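Local coordinates for protein malate dehydrogenase (Pyrococcus horikoshii, PDB 1V9N) that catalyses the NAD-dependent oxidation of (S)-malate to oxaloacetate as a homodimer of the LDH2/MDH2 family, at residues L107-A112 against E141-I146. Numbering follows the deposited sequence.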
ATOM      1  N   LEU A 107      14.665  12.884 -10.642  1.00 16.05           N
ATOM      2  CA  LEU A 107      13.740  13.907 -11.127  1.00 16.41           C
ATOM      3  C   LEU A 107      12.598  14.132 -10.136  1.00 16.24           C
ATOM      4  O   LEU A 107      12.173  15.267  -9.917  1.00 15.71           O
ATOM      5  CB  LEU A 107      13.168  13.514 -12.494  1.00 16.64           C
ATOM      6  CG  LEU A 107      12.140  14.483 -13.089  1.00 19.30           C
ATOM      7  CD1 LEU A 107      12.799  15.840 -13.355  1.00 19.78           C
ATOM      8  CD2 LEU A 107      11.580  13.899 -14.381  1.00 19.50           C
ATOM      9  N   ALA A 108      12.097  13.052  -9.543  1.00 15.03           N
ATOM     10  CA  ALA A 108      11.018  13.171  -8.566  1.00 13.16           C
ATOM     11  C   ALA A 108      11.504  13.984  -7.356  1.00 14.43           C
ATOM     12  O   ALA A 108      10.782  14.833  -6.841  1.00 13.68           O
ATOM     13  CB  ALA A 108      10.557  11.782  -8.121  1.00 13.38           C
ATOM     14  N   ILE A 109      12.725  13.711  -6.907  1.00 14.92           N
ATOM     15  CA  ILE A 109      13.306  14.426  -5.772  1.00 15.93           C
ATOM     16  C   ILE A 109      13.443  15.916  -6.104  1.00 18.69           C
ATOM     17  O   ILE A 109      13.143  16.774  -5.274  1.00 17.68           O
ATOM     18  CB  ILE A 109      14.691  13.826  -5.404  1.00 17.48           C
ATOM     19  CG1 ILE A 109      14.493  12.450  -4.757  1.00 15.56           C
ATOM     20  CG2 ILE A 109      15.461  14.762  -4.464  1.00 17.37           C
ATOM     21  CD1 ILE A 109      15.768  11.626  -4.637  1.00 18.11           C
ATOM     22  N   LYS A 110      13.880  16.222  -7.324  1.00 18.40           N
ATOM     23  CA  LYS A 110      14.038  17.612  -7.747  1.00 20.51           C
ATOM     24  C   LYS A 110      12.698  18.347  -7.735  1.00 20.04           C
ATOM     25  O   LYS A 110      12.598  19.472  -7.248  1.00 18.34           O
ATOM     26  CB  LYS A 110      14.644  17.678  -9.151  1.00 23.66           C
ATOM     27  CG  LYS A 110      14.910  19.094  -9.639  1.00 27.35           C
ATOM     28  CD  LYS A 110      15.604  19.087 -10.994  1.00 33.03           C
ATOM     29  CE  LYS A 110      16.077  20.484 -11.387  1.00 36.71           C
ATOM     30  NZ  LYS A 110      16.912  20.463 -12.627  1.00 39.72           N
ATOM     31  N   LYS A 111      11.663  17.708  -8.268  1.00 18.90           N
ATOM     32  CA  LYS A 111      10.350  18.326  -8.305  1.00 16.65           C
ATOM     33  C   LYS A 111       9.780  18.538  -6.901  1.00 17.30           C
ATOM     34  O   LYS A 111       9.185  19.573  -6.625  1.00 17.65           O
ATOM     35  CB  LYS A 111       9.403  17.482  -9.164  1.00 17.99           C
ATOM     36  CG  LYS A 111       9.732  17.546 -10.670  1.00 17.79           C
ATOM     37  CD  LYS A 111       8.742  16.752 -11.510  1.00 17.22           C
ATOM     38  CE  LYS A 111       9.052  16.869 -13.005  1.00 19.52           C
ATOM     39  NZ  LYS A 111       8.855  18.257 -13.529  1.00 16.21           N
ATOM     40  N   ALA A 112       9.968  17.564  -6.018  1.00 16.29           N
ATOM     41  CA  ALA A 112       9.477  17.669  -4.647  1.00 16.43           C
ATOM     42  C   ALA A 112      10.189  18.829  -3.949  1.00 17.43           C
ATOM     43  O   ALA A 112       9.573  19.658  -3.271  1.00 16.71           O
ATOM     44  CB  ALA A 112       9.745  16.353  -3.894  1.00 11.14           C
ATOM     45  N   GLU A 141      17.782  12.277   1.294  1.00 20.40           N
ATOM     46  CA  GLU A 141      17.703  13.684   0.928  1.00 22.24           C
ATOM     47  C   GLU A 141      16.777  14.432   1.890  1.00 20.03           C
ATOM     48  O   GLU A 141      16.489  15.605   1.690  1.00 21.50           O
ATOM     49  CB  GLU A 141      17.194  13.836  -0.509  1.00 24.46           C
ATOM     50  CG  GLU A 141      18.139  13.283  -1.560  1.00 30.37           C
ATOM     51  CD  GLU A 141      19.456  14.033  -1.607  1.00 35.75           C
ATOM     52  OE1 GLU A 141      19.431  15.262  -1.820  1.00 39.39           O
ATOM     53  OE2 GLU A 141      20.516  13.392  -1.433  1.00 38.87           O
ATOM     54  N   GLY A 142      16.316  13.743   2.930  1.00 20.38           N
ATOM     55  CA  GLY A 142      15.433  14.363   3.908  1.00 18.91           C
ATOM     56  C   GLY A 142      13.979  14.413   3.470  1.00 18.48           C
ATOM     57  O   GLY A 142      13.231  15.304   3.876  1.00 19.99           O
HETATM   58  N   MSE A 143      13.571  13.452   2.649  1.00 17.65           N
HETATM   59  CA  MSE A 143      12.203  13.405   2.142  1.00 18.15           C
HETATM   60  C   MSE A 143      11.630  11.994   2.213  1.00 16.47           C
HETATM   61  O   MSE A 143      12.357  11.038   2.446  1.00 16.68           O
HETATM   62  CB  MSE A 143      12.180  13.868   0.685  1.00 19.39           C
HETATM   63  CG  MSE A 143      12.867  15.195   0.450  1.00 25.29           C
HETATM   64 SE   MSE A 143      12.896  15.672  -1.414  1.00 31.80          SE
HETATM   65  CE  MSE A 143      14.176  17.132  -1.308  1.00 30.10           C
ATOM     66  N   ILE A 144      10.319  11.873   2.019  1.00 16.38           N
ATOM     67  CA  ILE A 144       9.670  10.567   2.025  1.00 14.64           C
ATOM     68  C   ILE A 144       9.721  10.040   0.593  1.00 16.37           C
ATOM     69  O   ILE A 144       9.376  10.745  -0.360  1.00 17.09           O
ATOM     70  CB  ILE A 144       8.193  10.651   2.459  1.00 16.49           C
ATOM     71  CG1 ILE A 144       8.106  11.105   3.921  1.00 14.74           C
ATOM     72  CG2 ILE A 144       7.509   9.278   2.246  1.00 13.21           C
ATOM     73  CD1 ILE A 144       6.696  11.302   4.426  1.00 14.86           C
ATOM     74  N   GLY A 145      10.171   8.807   0.440  1.00 13.93           N
ATOM     75  CA  GLY A 145      10.252   8.234  -0.885  1.00 14.88           C
ATOM     76  C   GLY A 145       9.405   6.984  -0.988  1.00 15.17           C
ATOM     77  O   GLY A 145       9.400   6.141  -0.082  1.00 12.03           O
ATOM     78  N   ILE A 146       8.666   6.886  -2.088  1.00 12.65           N
ATOM     79  CA  ILE A 146       7.828   5.724  -2.356  1.00 14.36           C
ATOM     80  C   ILE A 146       8.161   5.211  -3.747  1.00 14.38           C
ATOM     81  O   ILE A 146       8.262   5.994  -4.701  1.00 12.53           O
ATOM     82  CB  ILE A 146       6.327   6.067  -2.325  1.00 13.26           C
ATOM     83  CG1 ILE A 146       5.899   6.420  -0.899  1.00 14.21           C
ATOM     84  CG2 ILE A 146       5.515   4.884  -2.859  1.00 13.82           C
ATOM     85  CD1 ILE A 146       4.495   6.977  -0.808  1.00 16.27           C
TER
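Met-143, deposited as selenomethionine, reaches from the 141-146 segment to the helix at Ile-109 and Ala-112. Its CG lies beside the backbone N, and the chain is extended beyond it: chi2 of 177° carries SE out to the helix, and chi3 of -167° continues the line to CE. There SE lies 4.1 Å from CG2 of Ile-109 and 4.1 Å from CB of Ala-112, so it rests against two residues one helical turn apart. The same SE is 4.0 Å from the carbonyl O of Ile-109, a van der Waals distance. The terminal CE passes on beside Ile-109, 4.2 Å from its CG2. The two side chains cross at a slant. In Ile-109, CG2 is the branch that touches; with chi1 at -72° it lies anti to the backbone N, while CG1 is beside that N. CG2 also meets the aliphatic part of Glu-141, with CG at 4.2 Å. Glu-141 is exposed, and its OE1 makes a long, weak ion pair with NZ of Lys-113. No hydrogen bond joins the segments; the contact is apolar packing. Gly-142, at positive phi, is the C' residue of a Schellman motif that ends helix 132-139. Strand 144-149 follows, between strands 278-285 and 170-174 of the mixed sheet. Val-284 of strand 278-285 touches Ala-108, Ala-112 and Met-143, and Ala-108 also meets Val-120 of strand 117-125. Helix 97-115 thus packs on this sheet beside the turn that leads from helix 132-139 into strand 144-149.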